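Hypothetical hydrolase (PDB 3TC9) is of unknown function but, with its six-bladed beta-propeller and immunoglobulin-like IPT/TIG domain, is probably an auxiliary nutrient-binding protein. Local coordinates at residues G138-H151 / L154-E167. Residues are numbered along the deposited sequence; the frame is centred on the assembly and turned at random.
With PO4 (phosphate ion), chain Q; EDO (1,2-ethanediol), chain U.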
loop_
_atom_site.group_PDB
_atom_site.type_symbol
_atom_site.label_atom_id
_atom_site.label_comp_id
_atom_site.label_asym_id
_atom_site.label_seq_id
_atom_site.Cartn_x
_atom_site.Cartn_y
_atom_site.Cartn_z
ATOM N N GLY B 138 5.462 -10.406 -30.987
ATOM C CA GLY B 138 4.536 -9.384 -30.534
ATOM C C GLY B 138 3.916 -9.731 -29.194
ATOM O O GLY B 138 3.699 -10.903 -28.890
ATOM N N ALA B 139 3.679 -8.706 -28.366
ATOM C CA ALA B 139 3.005 -8.786 -27.065
ATOM C C ALA B 139 2.209 -7.504 -26.922
ATOM O O ALA B 139 2.624 -6.571 -26.225
ATOM C CB ALA B 139 4.010 -8.980 -25.935
ATOM N N VAL B 140 1.095 -7.430 -27.688
ATOM C CA VAL B 140 0.245 -6.230 -27.810
ATOM C C VAL B 140 -0.758 -6.116 -26.658
ATOM O O VAL B 140 -1.279 -5.030 -26.403
ATOM C CB VAL B 140 -0.464 -6.141 -29.187
ATOM C CG1 VAL B 140 0.545 -6.231 -30.328
ATOM C CG2 VAL B 140 -1.583 -7.186 -29.353
ATOM N N TRP B 141 -1.022 -7.230 -25.965
ATOM C CA TRP B 141 -1.979 -7.243 -24.869
ATOM C C TRP B 141 -1.530 -8.274 -23.884
ATOM O O TRP B 141 -1.230 -9.398 -24.280
ATOM C CB TRP B 141 -3.407 -7.524 -25.385
ATOM C CG TRP B 141 -4.479 -7.008 -24.487
ATOM C CD1 TRP B 141 -5.103 -7.681 -23.478
ATOM C CD2 TRP B 141 -5.046 -5.683 -24.503
ATOM N NE1 TRP B 141 -6.046 -6.868 -22.880
ATOM C CE2 TRP B 141 -6.046 -5.647 -23.507
ATOM C CE3 TRP B 141 -4.862 -4.549 -25.324
ATOM C CZ2 TRP B 141 -6.814 -4.507 -23.266
ATOM C CZ3 TRP B 141 -5.633 -3.423 -25.092
ATOM C CH2 TRP B 141 -6.598 -3.408 -24.074
ATOM N N LEU B 142 -1.373 -7.862 -22.618
ATOM C CA LEU B 142 -0.906 -8.739 -21.546
ATOM C C LEU B 142 -2.035 -8.919 -20.536
ATOM O O LEU B 142 -2.690 -7.933 -20.183
ATOM C CB LEU B 142 0.360 -8.155 -20.885
ATOM C CG LEU B 142 1.642 -8.220 -21.716
ATOM C CD1 LEU B 142 2.686 -7.234 -21.217
ATOM C CD2 LEU B 142 2.250 -9.591 -21.651
ATOM N N SER B 143 -2.300 -10.182 -20.109
ATOM C CA SER B 143 -3.395 -10.490 -19.182
ATOM C C SER B 143 -3.092 -11.719 -18.339
ATOM O O SER B 143 -2.822 -12.804 -18.875
ATOM C CB SER B 143 -4.694 -10.703 -19.954
ATOM O OG SER B 143 -5.753 -11.100 -19.103
ATOM N N PHE B 144 -3.150 -11.540 -17.013
ATOM C CA PHE B 144 -2.976 -12.635 -16.069
ATOM C C PHE B 144 -4.214 -13.511 -16.059
ATOM O O PHE B 144 -5.321 -13.026 -16.282
ATOM C CB PHE B 144 -2.719 -12.090 -14.644
ATOM C CG PHE B 144 -1.278 -11.776 -14.370
ATOM C CD1 PHE B 144 -0.340 -12.800 -14.217
ATOM C CD2 PHE B 144 -0.837 -10.453 -14.298
ATOM C CE1 PHE B 144 1.006 -12.509 -14.006
ATOM C CE2 PHE B 144 0.514 -10.159 -14.079
ATOM C CZ PHE B 144 1.423 -11.190 -13.937
ATOM N N ASP B 145 -4.040 -14.791 -15.766
ATOM C CA ASP B 145 -5.168 -15.682 -15.562
ATOM C C ASP B 145 -5.760 -15.299 -14.190
ATOM O O ASP B 145 -5.007 -15.294 -13.207
ATOM C CB ASP B 145 -4.704 -17.150 -15.614
ATOM C CG ASP B 145 -5.765 -18.211 -15.368
ATOM O OD1 ASP B 145 -6.873 -17.860 -14.885
ATOM O OD2 ASP B 145 -5.475 -19.401 -15.616
ATOM N N PRO B 146 -7.061 -14.901 -14.098
ATOM C CA PRO B 146 -7.611 -14.508 -12.786
ATOM C C PRO B 146 -7.560 -15.628 -11.736
ATOM O O PRO B 146 -7.541 -15.317 -10.544
ATOM C CB PRO B 146 -9.067 -14.132 -13.117
ATOM C CG PRO B 146 -9.063 -13.819 -14.582
ATOM C CD PRO B 146 -8.093 -14.798 -15.152
ATOM N N LYS B 147 -7.508 -16.911 -12.168
ATOM C CA LYS B 147 -7.472 -18.070 -11.266
ATOM C C LYS B 147 -6.057 -18.589 -11.043
ATOM O O LYS B 147 -5.853 -19.513 -10.249
ATOM C CB LYS B 147 -8.361 -19.204 -11.803
ATOM C CG LYS B 147 -9.837 -18.848 -11.971
ATOM C CD LYS B 147 -10.574 -18.787 -10.652
ATOM C CE LYS B 147 -12.055 -18.661 -10.838
ATOM N NZ LYS B 147 -12.676 -18.247 -9.572
ATOM N N ASN B 148 -5.078 -18.022 -11.752
ATOM C CA ASN B 148 -3.686 -18.440 -11.592
ATOM C C ASN B 148 -2.761 -17.277 -11.908
ATOM O O ASN B 148 -2.469 -17.007 -13.071
ATOM C CB ASN B 148 -3.355 -19.662 -12.452
ATOM C CG ASN B 148 -2.052 -20.320 -12.087
ATOM O OD1 ASN B 148 -1.218 -19.780 -11.346
ATOM N ND2 ASN B 148 -1.857 -21.520 -12.585
ATOM N N HIS B 149 -2.274 -16.617 -10.849
ATOM C CA HIS B 149 -1.386 -15.479 -10.952
ATOM C C HIS B 149 0.039 -15.882 -11.413
ATOM O O HIS B 149 0.896 -15.004 -11.625
ATOM C CB HIS B 149 -1.347 -14.692 -9.630
ATOM C CG HIS B 149 -0.938 -13.267 -9.835
ATOM N ND1 HIS B 149 -1.680 -12.406 -10.635
ATOM C CD2 HIS B 149 0.164 -12.620 -9.405
ATOM C CE1 HIS B 149 -1.010 -11.266 -10.644
ATOM N NE2 HIS B 149 0.106 -11.350 -9.920
ATOM N N ASN B 150 0.286 -17.187 -11.628
ATOM C CA ASN B 150 1.577 -17.610 -12.169
ATOM C C ASN B 150 1.523 -17.682 -13.674
ATOM O O ASN B 150 2.561 -17.886 -14.304
ATOM C CB ASN B 150 2.041 -18.957 -11.595
ATOM C CG ASN B 150 2.443 -18.876 -10.144
ATOM O OD1 ASN B 150 2.990 -17.867 -9.669
ATOM N ND2 ASN B 150 2.142 -19.927 -9.407
ATOM N N HIS B 151 0.322 -17.533 -14.253
ATOM C CA HIS B 151 0.110 -17.632 -15.691
ATOM C C HIS B 151 -0.222 -16.270 -16.285
ATOM O O HIS B 151 -1.274 -15.692 -16.012
ATOM C CB HIS B 151 -0.990 -18.669 -16.001
ATOM C CG HIS B 151 -0.569 -20.079 -15.706
ATOM N ND1 HIS B 151 -1.441 -21.146 -15.866
ATOM C CD2 HIS B 151 0.624 -20.557 -15.276
ATOM C CE1 HIS B 151 -0.745 -22.223 -15.558
ATOM N NE2 HIS B 151 0.492 -21.915 -15.170
ATOM N N LEU B 154 -0.406 -13.502 -23.295
ATOM C CA LEU B 154 -0.143 -12.401 -24.220
ATOM C C LEU B 154 -0.674 -12.758 -25.607
ATOM O O LEU B 154 -0.675 -13.932 -25.976
ATOM C CB LEU B 154 1.365 -12.023 -24.269
ATOM C CG LEU B 154 2.389 -13.041 -24.865
ATOM C CD1 LEU B 154 2.538 -12.888 -26.401
ATOM C CD2 LEU B 154 3.762 -12.824 -24.279
ATOM N N VAL B 155 -1.093 -11.750 -26.384
ATOM C CA VAL B 155 -1.520 -11.896 -27.774
ATOM C C VAL B 155 -0.571 -11.019 -28.574
ATOM O O VAL B 155 -0.088 -10.028 -28.046
ATOM C CB VAL B 155 -3.023 -11.614 -28.057
ATOM C CG1 VAL B 155 -3.908 -12.692 -27.439
ATOM C CG2 VAL B 155 -3.452 -10.219 -27.609
ATOM N N GLY B 156 -0.278 -11.401 -29.810
ATOM C CA GLY B 156 0.720 -10.702 -30.606
ATOM C C GLY B 156 0.352 -10.336 -32.017
ATOM O O GLY B 156 1.223 -10.383 -32.889
ATOM N N GLU B 157 -0.913 -9.906 -32.246
ATOM C CA GLU B 157 -1.462 -9.529 -33.558
ATOM C C GLU B 157 -1.353 -10.732 -34.501
ATOM O O GLU B 157 -2.045 -11.726 -34.266
ATOM C CB GLU B 157 -0.813 -8.252 -34.138
ATOM C CG GLU B 157 -1.452 -6.971 -33.621
ATOM C CD GLU B 157 -0.745 -5.653 -33.890
ATOM O OE1 GLU B 157 0.270 -5.636 -34.629
ATOM O OE2 GLU B 157 -1.225 -4.622 -33.359
ATOM N N GLN B 158 -0.453 -10.681 -35.500
ATOM C CA GLN B 158 -0.255 -11.794 -36.422
ATOM C C GLN B 158 0.535 -12.940 -35.755
ATOM O O GLN B 158 0.444 -14.077 -36.214
ATOM C CB GLN B 158 0.427 -11.331 -37.730
ATOM C CG GLN B 158 1.908 -10.950 -37.619
ATOM C CD GLN B 158 2.150 -9.473 -37.443
ATOM O OE1 GLN B 158 1.378 -8.733 -36.822
ATOM N NE2 GLN B 158 3.275 -9.024 -37.941
ATOM N N HIS B 159 1.292 -12.632 -34.668
ATOM C CA HIS B 159 2.128 -13.593 -33.957
ATOM C C HIS B 159 1.288 -14.424 -32.979
ATOM O O HIS B 159 0.178 -14.006 -32.659
ATOM C CB HIS B 159 3.285 -12.871 -33.261
ATOM C CG HIS B 159 4.156 -12.128 -34.216
ATOM N ND1 HIS B 159 5.088 -12.780 -35.002
ATOM C CD2 HIS B 159 4.182 -10.809 -34.509
ATOM C CE1 HIS B 159 5.661 -11.839 -35.733
ATOM N NE2 HIS B 159 5.151 -10.638 -35.470
ATOM N N PRO B 160 1.765 -15.607 -32.522
ATOM C CA PRO B 160 0.919 -16.450 -31.667
ATOM C C PRO B 160 0.574 -15.907 -30.279
ATOM O O PRO B 160 1.253 -15.035 -29.736
ATOM C CB PRO B 160 1.758 -17.722 -31.495
ATOM C CG PRO B 160 2.757 -17.699 -32.574
ATOM C CD PRO B 160 3.055 -16.274 -32.804
ATOM N N THR B 161 -0.509 -16.472 -29.710
ATOM C CA THR B 161 -0.970 -16.275 -28.349
ATOM C C THR B 161 -0.051 -17.138 -27.519
ATOM O O THR B 161 0.137 -18.319 -27.831
ATOM C CB THR B 161 -2.451 -16.604 -28.228
ATOM O OG1 THR B 161 -3.153 -15.728 -29.116
ATOM C CG2 THR B 161 -2.972 -16.433 -26.796
ATOM N N ARG B 162 0.607 -16.541 -26.530
ATOM C CA ARG B 162 1.590 -17.288 -25.778
ATOM C C ARG B 162 1.345 -17.193 -24.275
ATOM O O ARG B 162 0.514 -16.401 -23.823
ATOM C CB ARG B 162 2.998 -16.805 -26.165
ATOM C CG ARG B 162 3.274 -17.044 -27.659
ATOM C CD ARG B 162 4.704 -16.816 -28.044
ATOM N NE ARG B 162 5.574 -17.829 -27.465
ATOM C CZ ARG B 162 6.878 -17.917 -27.702
ATOM N NH1 ARG B 162 7.475 -17.043 -28.503
ATOM N NH2 ARG B 162 7.593 -18.880 -27.144
ATOM N N LEU B 163 2.043 -18.062 -23.505
ATOM C CA LEU B 163 1.928 -18.118 -22.056
ATOM C C LEU B 163 3.299 -17.985 -21.397
ATOM O O LEU B 163 4.236 -18.692 -21.764
ATOM C CB LEU B 163 1.242 -19.442 -21.636
ATOM C CG LEU B 163 1.289 -19.822 -20.163
ATOM C CD1 LEU B 163 0.477 -18.845 -19.310
ATOM C CD2 LEU B 163 0.872 -21.265 -19.947
ATOM N N ILE B 164 3.395 -17.072 -20.420
ATOM C CA ILE B 164 4.553 -16.858 -19.549
ATOM C C ILE B 164 4.163 -17.483 -18.220
ATOM O O ILE B 164 3.292 -16.948 -17.518
ATOM C CB ILE B 164 4.970 -15.360 -19.423
ATOM C CG1 ILE B 164 5.490 -14.784 -20.776
ATOM C CG2 ILE B 164 5.986 -15.154 -18.291
ATOM C CD1 ILE B 164 5.354 -13.261 -20.882
ATOM N N ASP B 165 4.734 -18.656 -17.924
ATOM C CA ASP B 165 4.448 -19.421 -16.708
ATOM C C ASP B 165 5.559 -19.152 -15.706
ATOM O O ASP B 165 6.690 -19.595 -15.917
ATOM C CB ASP B 165 4.326 -20.919 -17.054
ATOM C CG ASP B 165 3.944 -21.849 -15.909
ATOM O OD1 ASP B 165 4.087 -21.442 -14.724
ATOM O OD2 ASP B 165 3.514 -22.990 -16.192
ATOM N N PHE B 166 5.252 -18.397 -14.635
ATOM C CA PHE B 166 6.244 -18.010 -13.623
ATOM C C PHE B 166 6.659 -19.159 -12.723
ATOM O O PHE B 166 7.762 -19.124 -12.184
ATOM C CB PHE B 166 5.716 -16.874 -12.757
ATOM C CG PHE B 166 5.720 -15.532 -13.439
ATOM C CD1 PHE B 166 4.616 -15.102 -14.177
ATOM C CD2 PHE B 166 6.800 -14.667 -13.300
ATOM C CE1 PHE B 166 4.611 -13.849 -14.799
ATOM C CE2 PHE B 166 6.780 -13.400 -13.895
ATOM C CZ PHE B 166 5.691 -13.006 -14.653
ATOM N N GLU B 167 5.764 -20.143 -12.522
ATOM C CA GLU B 167 6.006 -21.302 -11.667
ATOM C C GLU B 167 7.032 -22.225 -12.310
ATOM O O GLU B 167 8.005 -22.587 -11.659
ATOM C CB GLU B 167 4.688 -22.048 -11.384
ATOM C CG GLU B 167 4.839 -23.237 -10.440
ATOM C CD GLU B 167 3.666 -24.201 -10.353
ATOM O OE1 GLU B 167 2.864 -24.269 -11.314
ATOM O OE2 GLU B 167 3.579 -24.925 -9.335
HETATM P P PO4 Q . 6.478 -7.442 -37.113
HETATM O O1 PO4 Q . 7.555 -6.331 -36.827
HETATM O O2 PO4 Q . 5.236 -6.777 -37.822
HETATM O O3 PO4 Q . 6.044 -8.135 -35.789
HETATM O O4 PO4 Q . 7.028 -8.594 -38.034
HETATM C C1 EDO U . -3.666 -3.593 -29.454
HETATM O O1 EDO U . -4.720 -4.441 -29.017
HETATM C C2 EDO U . -3.294 -2.722 -28.266
HETATM O O2 EDO U . -1.932 -2.951 -27.894
HETATM O O HOH W 1 3.751 -13.334 -29.931
#
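His-159 closes against Gly-138 beyond the end of the strand pairing, and its atoms can be followed outward. His-159 CB and CG lie close to Gly-138 N, CG at 3.9 Å. CG stands anti to the carbonyl carbon (chi1 -60°), and the ring turn (chi2 -77°) sets CD2 between Gly-138 N and phosphate O3. CE1 also borders O3, and NE2 gives it a hydrogen bond of 2.7 Å, O3 sitting at the ring's edge near its plane. Gln-158 NE2, Arg-418 and Arg-421 complete the grip on this ion, probably a crystallisation component. With an alanine here, phosphate O3 would probably lose this donor and a gap would open beside Gly-138 N. Strands 141-145 and 154-156 run antiparallel (161°): Val-140 N donates to Val-155 O (2.9 Å) and Val-155 N to Trp-141 O (3.2 Å), while Val-155 CG2 packs on Trp-141 CB at 3.5 Å. Past the corner at residues 149 and 150, next to the His-151 with Asp-165 pair, Phe-166 N donates a nearly straight hydrogen bond to Asn-150 O (2.8 Å). Strand 141-145 is outermost in its sheet, consistent with the inner strand of a propeller blade; 151-156, 159-165, 170-175 and short 128-129 follow, with Leu-142 and Phe-144 meeting Val-405 of strand 401-407 and Val-155 meeting strand 181-186.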